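Local structure of phosphoribosylaminoimidazole-succinocarboxamide synthase (Ehrlichia chaffeensis str. Arkansas, 3KRE) at residues Ile46-Asp51 with Asn96-Leu101; Ile69-Ile74 with Glu248-Val253. The protein catalyses the ATP-dependent joining of L-aspartate to carboxyaminoimidazole ribonucleotide, giving SAICAR in de novo purine biosynthesis. All coordinates share one frame; numbering follows the deposited sequence. Where two conformers were deposited one is given.

Contact 1. Residues Ile46-Asp51 with Asn96-Leu101; sequences IQHFKD and NQREQL. With EDO (1,2-ethanediol), chain K.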
loop_
_atom_site.group_PDB
_atom_site.type_symbol
_atom_site.label_atom_id
_atom_site.label_comp_id
_atom_site.label_asym_id
_atom_site.label_seq_id
_atom_site.Cartn_x
_atom_site.Cartn_y
_atom_site.Cartn_z
ATOM N N ILE A 46 -11.728 9.149 -9.321
ATOM C CA ILE A 46 -11.210 7.974 -10.022
ATOM C C ILE A 46 -9.747 7.838 -9.691
ATOM O O ILE A 46 -8.974 8.792 -9.852
ATOM C CB ILE A 46 -11.401 8.068 -11.559
ATOM C CG1 ILE A 46 -12.873 8.013 -11.912
ATOM C CG2 ILE A 46 -10.574 6.956 -12.318
ATOM C CD1 ILE A 46 -13.150 8.415 -13.308
ATOM N N GLN A 47 -9.361 6.664 -9.194
ATOM C CA GLN A 47 -7.967 6.355 -8.970
ATOM C C GLN A 47 -7.479 5.614 -10.203
ATOM O O GLN A 47 -7.987 4.537 -10.512
ATOM C CB GLN A 47 -7.823 5.509 -7.701
ATOM C CG GLN A 47 -6.410 5.215 -7.266
ATOM C CD GLN A 47 -6.347 4.288 -6.056
ATOM O OE1 GLN A 47 -6.833 3.164 -6.085
ATOM N NE2 GLN A 47 -5.755 4.761 -5.000
ATOM N N HIS A 48 -6.530 6.240 -10.916
ATOM C CA HIS A 48 -6.040 5.761 -12.199
ATOM C C HIS A 48 -4.586 5.330 -12.005
ATOM O O HIS A 48 -3.729 6.124 -11.542
ATOM C CB HIS A 48 -6.173 6.844 -13.270
ATOM C CG HIS A 48 -5.537 6.488 -14.580
ATOM N ND1 HIS A 48 -6.280 6.182 -15.705
ATOM C CD2 HIS A 48 -4.236 6.411 -14.954
ATOM C CE1 HIS A 48 -5.462 5.913 -16.709
ATOM N NE2 HIS A 48 -4.215 6.035 -16.282
ATOM N N PHE A 49 -4.324 4.056 -12.312
ATOM C CA PHE A 49 -2.983 3.474 -12.151
ATOM C C PHE A 49 -2.143 3.661 -13.402
ATOM O O PHE A 49 -2.524 3.170 -14.463
ATOM C CB PHE A 49 -3.094 1.988 -11.772
ATOM C CG PHE A 49 -3.642 1.764 -10.383
ATOM C CD1 PHE A 49 -2.796 1.360 -9.324
ATOM C CD2 PHE A 49 -4.973 1.984 -10.114
ATOM C CE1 PHE A 49 -3.343 1.155 -8.040
ATOM C CE2 PHE A 49 -5.490 1.790 -8.831
ATOM C CZ PHE A 49 -4.669 1.380 -7.824
ATOM N N LYS A 50 -1.024 4.383 -13.266
ATOM C CA LYS A 50 -0.053 4.524 -14.328
ATOM C C LYS A 50 0.931 3.355 -14.405
ATOM O O LYS A 50 0.988 2.481 -13.535
ATOM C CB LYS A 50 0.751 5.817 -14.152
ATOM C CG LYS A 50 -0.086 7.072 -14.124
ATOM C CD LYS A 50 0.792 8.316 -14.054
ATOM C CE LYS A 50 1.357 8.581 -12.684
ATOM N NZ LYS A 50 2.423 9.666 -12.734
ATOM N N ASP A 51 1.754 3.341 -15.459
ATOM C CA ASP A 51 2.768 2.282 -15.588
ATOM C C ASP A 51 4.148 2.764 -15.144
ATOM O O ASP A 51 5.130 2.041 -15.258
ATOM C CB ASP A 51 2.838 1.742 -17.008
ATOM C CG ASP A 51 1.631 0.888 -17.398
ATOM O OD1 ASP A 51 0.839 0.432 -16.536
ATOM O OD2 ASP A 51 1.454 0.659 -18.614
ATOM N N ASN A 96 -12.488 -0.116 -14.826
ATOM C CA ASN A 96 -11.835 -0.600 -16.040
ATOM C C ASN A 96 -10.416 -1.094 -15.741
ATOM O O ASN A 96 -10.041 -1.196 -14.581
ATOM C CB ASN A 96 -11.864 0.484 -17.128
ATOM C CG ASN A 96 -11.202 1.767 -16.698
ATOM O OD1 ASN A 96 -10.045 1.770 -16.321
ATOM N ND2 ASN A 96 -11.932 2.882 -16.796
ATOM N N GLN A 97 -9.622 -1.395 -16.773
ATOM C CA GLN A 97 -8.297 -1.986 -16.573
ATOM C C GLN A 97 -7.376 -1.161 -15.670
ATOM O O GLN A 97 -6.569 -1.697 -14.980
ATOM C CB GLN A 97 -7.603 -2.185 -17.920
ATOM C CG GLN A 97 -8.157 -3.329 -18.760
ATOM C CD GLN A 97 -7.344 -3.511 -20.023
ATOM O OE1 GLN A 97 -7.392 -2.681 -20.931
ATOM N NE2 GLN A 97 -6.568 -4.576 -20.074
ATOM N N ARG A 98 -7.507 0.158 -15.698
ATOM C CA ARG A 98 -6.579 1.041 -14.988
ATOM C C ARG A 98 -7.199 1.802 -13.837
ATOM O O ARG A 98 -6.478 2.462 -13.089
ATOM C CB ARG A 98 -6.019 2.063 -15.964
ATOM C CG ARG A 98 -4.959 1.468 -16.829
ATOM C CD ARG A 98 -4.205 2.504 -17.571
ATOM N NE ARG A 98 -3.280 1.799 -18.426
ATOM C CZ ARG A 98 -2.099 1.325 -18.039
ATOM N NH1 ARG A 98 -1.643 1.542 -16.820
ATOM N NH2 ARG A 98 -1.368 0.647 -18.904
ATOM N N GLU A 99 -8.526 1.725 -13.705
ATOM C CA GLU A 99 -9.236 2.683 -12.855
ATOM C C GLU A 99 -10.203 2.037 -11.913
ATOM O O GLU A 99 -10.840 1.038 -12.229
ATOM C CB GLU A 99 -9.983 3.715 -13.704
ATOM C CG GLU A 99 -9.032 4.541 -14.544
ATOM C CD GLU A 99 -9.681 5.579 -15.409
ATOM O OE1 GLU A 99 -10.885 5.468 -15.728
ATOM O OE2 GLU A 99 -8.950 6.512 -15.804
ATOM N N GLN A 100 -10.306 2.638 -10.752
ATOM C CA GLN A 100 -11.351 2.286 -9.802
ATOM C C GLN A 100 -11.950 3.568 -9.266
ATOM O O GLN A 100 -11.279 4.597 -9.211
ATOM C CB GLN A 100 -10.830 1.360 -8.687
ATOM C CG GLN A 100 -9.559 1.696 -8.079
ATOM C CD GLN A 100 -9.035 0.587 -7.197
ATOM O OE1 GLN A 100 -9.369 0.529 -6.026
ATOM N NE2 GLN A 100 -8.145 -0.267 -7.747
ATOM N N LEU A 101 -13.217 3.489 -8.914
ATOM C CA LEU A 101 -13.964 4.564 -8.300
ATOM C C LEU A 101 -13.758 4.461 -6.798
ATOM O O LEU A 101 -13.973 3.395 -6.195
ATOM C CB LEU A 101 -15.447 4.434 -8.611
ATOM C CG LEU A 101 -16.315 5.662 -8.288
ATOM C CD1 LEU A 101 -15.890 6.873 -9.171
ATOM C CD2 LEU A 101 -17.802 5.349 -8.460
HETATM C C1 EDO K . -1.097 4.866 -18.225
HETATM O O1 EDO K . -1.584 5.975 -17.467
HETATM C C2 EDO K . 0.357 5.073 -18.684
HETATM O O2 EDO K . 1.364 5.039 -17.630
HETATM O O HOH W 1 -7.125 0.759 -4.411
#

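Contact 2. Residues Ile69-Ile74 with Glu248-Val253; sequences ILNNYI and EGYREV. With EDO (1,2-ethanediol), chain H; EDO (1,2-ethanediol), chain J.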
loop_
_atom_site.group_PDB
_atom_site.type_symbol
_atom_site.label_atom_id
_atom_site.label_comp_id
_atom_site.label_asym_id
_atom_site.label_seq_id
_atom_site.Cartn_x
_atom_site.Cartn_y
_atom_site.Cartn_z
ATOM N N ILE A 69 -2.201 -1.717 -14.606
ATOM C CA ILE A 69 -3.346 -2.567 -14.771
ATOM C C ILE A 69 -3.333 -3.641 -13.698
ATOM O O ILE A 69 -4.333 -3.884 -13.019
ATOM C CB ILE A 69 -3.374 -3.180 -16.191
ATOM C CG1 ILE A 69 -3.631 -2.060 -17.223
ATOM C CG2 ILE A 69 -4.437 -4.304 -16.277
ATOM C CD1 ILE A 69 -3.503 -2.495 -18.685
ATOM N N LEU A 70 -2.194 -4.299 -13.533
ATOM C CA LEU A 70 -2.113 -5.340 -12.530
ATOM C C LEU A 70 -2.291 -4.795 -11.107
ATOM O O LEU A 70 -2.996 -5.400 -10.291
ATOM C CB LEU A 70 -0.809 -6.133 -12.666
ATOM C CG LEU A 70 -0.619 -6.875 -13.972
ATOM C CD1 LEU A 70 0.800 -7.491 -13.944
ATOM C CD2 LEU A 70 -1.716 -7.950 -14.140
ATOM N N ASN A 71 -1.725 -3.619 -10.827
ATOM C CA ASN A 71 -1.872 -2.994 -9.512
ATOM C C ASN A 71 -3.328 -2.603 -9.232
ATOM O O ASN A 71 -3.851 -2.830 -8.126
ATOM C CB ASN A 71 -0.931 -1.771 -9.353
ATOM C CG ASN A 71 0.510 -2.156 -9.087
ATOM O OD1 ASN A 71 1.405 -1.293 -9.023
ATOM N ND2 ASN A 71 0.750 -3.419 -8.950
ATOM N N ASN A 72 -4.011 -2.098 -10.256
ATOM C CA ASN A 72 -5.428 -1.797 -10.162
ATOM C C ASN A 72 -6.247 -3.038 -9.777
ATOM O O ASN A 72 -7.040 -3.023 -8.821
ATOM C CB ASN A 72 -5.912 -1.210 -11.488
ATOM C CG ASN A 72 -7.363 -0.853 -11.466
ATOM O OD1 ASN A 72 -7.849 -0.216 -10.502
ATOM N ND2 ASN A 72 -8.084 -1.248 -12.514
ATOM N N TYR A 73 -6.047 -4.115 -10.523
ATOM C CA TYR A 73 -6.740 -5.378 -10.237
ATOM C C TYR A 73 -6.382 -5.965 -8.871
ATOM O O TYR A 73 -7.266 -6.372 -8.124
ATOM C CB TYR A 73 -6.488 -6.408 -11.313
ATOM C CG TYR A 73 -7.113 -6.078 -12.654
ATOM C CD1 TYR A 73 -8.389 -5.505 -12.718
ATOM C CD2 TYR A 73 -6.492 -6.431 -13.834
ATOM C CE1 TYR A 73 -8.991 -5.247 -13.913
ATOM C CE2 TYR A 73 -7.087 -6.175 -15.060
ATOM C CZ TYR A 73 -8.346 -5.566 -15.083
ATOM O OH TYR A 73 -9.022 -5.305 -16.268
ATOM N N ILE A 74 -5.102 -5.991 -8.534
ATOM C CA ILE A 74 -4.676 -6.521 -7.244
ATOM C C ILE A 74 -5.224 -5.668 -6.097
ATOM O O ILE A 74 -5.761 -6.204 -5.120
ATOM C CB ILE A 74 -3.120 -6.625 -7.133
ATOM C CG1 ILE A 74 -2.637 -7.688 -8.080
ATOM C CG2 ILE A 74 -2.692 -6.952 -5.694
ATOM C CD1 ILE A 74 -1.080 -7.646 -8.400
ATOM N N GLU A 248 6.445 -9.866 -14.715
ATOM C CA GLU A 248 6.172 -11.271 -14.419
ATOM C C GLU A 248 5.903 -11.487 -12.928
ATOM O O GLU A 248 5.045 -12.292 -12.554
ATOM C CB GLU A 248 7.335 -12.154 -14.892
ATOM C CG GLU A 248 7.403 -12.313 -16.410
ATOM C CD GLU A 248 8.029 -11.134 -17.178
ATOM O OE1 GLU A 248 8.565 -10.203 -16.540
ATOM O OE2 GLU A 248 7.993 -11.138 -18.450
ATOM N N GLY A 249 6.622 -10.787 -12.069
ATOM C CA GLY A 249 6.365 -10.926 -10.619
ATOM C C GLY A 249 4.993 -10.395 -10.270
ATOM O O GLY A 249 4.226 -11.046 -9.605
ATOM N N TYR A 250 4.651 -9.219 -10.784
ATOM C CA TYR A 250 3.335 -8.629 -10.500
ATOM C C TYR A 250 2.236 -9.519 -11.079
ATOM O O TYR A 250 1.196 -9.696 -10.449
ATOM C CB TYR A 250 3.201 -7.238 -11.104
ATOM C CG TYR A 250 3.995 -6.132 -10.426
ATOM C CD1 TYR A 250 3.394 -4.925 -10.126
ATOM C CD2 TYR A 250 5.324 -6.300 -10.052
ATOM C CE1 TYR A 250 4.101 -3.884 -9.500
ATOM C CE2 TYR A 250 6.041 -5.260 -9.419
ATOM C CZ TYR A 250 5.425 -4.053 -9.185
ATOM O OH TYR A 250 6.125 -3.046 -8.561
ATOM N N ARG A 251 2.473 -10.085 -12.257
ATOM C CA ARG A 251 1.494 -10.985 -12.870
ATOM C C ARG A 251 1.344 -12.283 -12.095
ATOM O O ARG A 251 0.234 -12.808 -11.945
ATOM C CB ARG A 251 1.830 -11.307 -14.325
ATOM C CG ARG A 251 0.607 -11.756 -15.117
ATOM C CD ARG A 251 0.959 -12.087 -16.553
ATOM N NE ARG A 251 1.281 -10.866 -17.304
ATOM C CZ ARG A 251 2.458 -10.565 -17.843
ATOM N NH1 ARG A 251 3.499 -11.391 -17.756
ATOM N NH2 ARG A 251 2.587 -9.426 -18.501
ATOM N N GLU A 252 2.444 -12.808 -11.573
ATOM C CA GLU A 252 2.333 -13.970 -10.688
ATOM C C GLU A 252 1.435 -13.696 -9.473
ATOM O O GLU A 252 0.598 -14.542 -9.090
ATOM C CB GLU A 252 3.736 -14.431 -10.258
ATOM C CG GLU A 252 3.791 -15.613 -9.277
ATOM C CD GLU A 252 5.184 -16.263 -9.127
ATOM O OE1 GLU A 252 6.050 -16.101 -10.031
ATOM O OE2 GLU A 252 5.392 -16.986 -8.127
ATOM N N VAL A 253 1.597 -12.524 -8.853
ATOM C CA VAL A 253 0.767 -12.175 -7.705
ATOM C C VAL A 253 -0.704 -12.135 -8.179
ATOM O O VAL A 253 -1.603 -12.727 -7.541
ATOM C CB VAL A 253 1.160 -10.822 -7.084
ATOM C CG1 VAL A 253 0.144 -10.399 -5.958
ATOM C CG2 VAL A 253 2.601 -10.877 -6.562
HETATM C C1 EDO H . 8.419 -13.850 -10.502
HETATM O O1 EDO H . 8.727 -15.249 -10.394
HETATM C C2 EDO H . 9.281 -13.100 -11.515
HETATM O O2 EDO H . 9.393 -13.878 -12.721
HETATM C C1 EDO J . 10.564 -8.835 -18.756
HETATM O O1 EDO J . 9.775 -8.195 -17.769
HETATM C C2 EDO J . 12.070 -8.617 -18.609
HETATM O O2 EDO J . 12.504 -7.955 -17.444
#

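Contact 1. Residues Ile46-Asp51 with Asn96-Leu101
H48 and E99 face each other as a non-hydrogen-bonded pair of two antiparallel strands in the large sheet of SAICAR synthetase. H48 ND1 donates to E99 OE2 at 2.7 Å. The carboxylate is met on its anti side, and its plane stands 73° from the ring. N96 ND2 holds the other oxygen, E99 OE1, from above the carboxylate plane, so both oxygens are gripped. R98 CB lies over one face of the H48 ring, a CH-pi contact 4.2 Å from the centroid. Beyond CB the R98 chain runs extended (chi3 -176°) and carries its guanidinium past the strand end to D51. In this end-on salt bridge NH1 donates to D51 OD1 and NH2 to D51 OD2, with the two planes 61° apart. NH1 also donates to F49 O. D51 has further donors in the backbone of E66 and G68. On the other face, Q47 and Q100 lie side by side, and a water sits within hydrogen-bonding distance of Q47 OE1 and Q100 OE1. Their amide nitrogens turn to D216 and N72. A 1,2-ethanediol, probably from the crystallisation liquor, links H48 and D51: its O1 is 2.9 Å from H48 NE2, and D51 N donates to its O2 at 2.8 Å.

Contact 2. Residues Ile69-Ile74 with Glu248-Val253
L70 and I74 point from helix 67-84 toward helix 246-257 and make the tight part of this contact. L70 uses a single methyl, CD1. It lies 3.7 Å from Y250 CB and 3.5 Å from R251 N, so it presses on the backbone of the second helix as well as on its side chains. The L70 chain is stretched out, with CD1 anti to CA (chi2 175°), and this carries the methyl across to the other helix. I74 works in the same way one turn later. Its CD1 sits 3.9 Å from V253 CG1 and also meets Y250 O. The I74 and V253 side chains cross at about a right angle. A254 and L257 extend the apolar patch along the helix.

The two segments run nearly parallel. Their axes are 24° apart and approach to 9.7 Å. This is plain helix-to-helix packing, in which the C-terminal helix 246-257 lies against helix 67-84. It is held by van der Waals contact between the segments.

Y250 closes one border of the apolar part. The side-chain amide of N71 meets the edge of its ring, and the two planes are 26° apart. The Y250 hydroxyl is bound by D221.

R251 marks the looser border. Its CB is 4.0 Å from L70 CD1, but the rest of the chain leads away, bends at chi3 and ends in a salt bridge with E66. E248 and E252 point away from helix 67-84, on the solvent side: E248 is exposed and E252 partly so. Each binds a 1,2-ethanediol, probably from the crystallisation liquor. One diol O1 donates to E252 OE1 at 2.8 Å, and O1 of another diol donates to E248 OE1 at 2.6 Å.

The centres of contacts 1 and 2 are about 13 Å apart, within the same SAICAR synthetase fold. Their segments alternate along the chain: 46-51, 69-74, 96-101, 248-253. Contact 1 joins strands 44-49 and 99-107 of the large sheet. Contact 2 joins helices 67-84 and 246-257. Helix 67-84 lies between the two strands in sequence and packs on them in space. N72 ties the two contacts together: its OD1 is 2.8 Å from Q100 NE2, a probable hydrogen bond. F49 touches N71 and N72 from the strand side. Helix 67-84 therefore has the sheet on one side and the C-terminal helix on another, so distant parts of the chain form one packed unit.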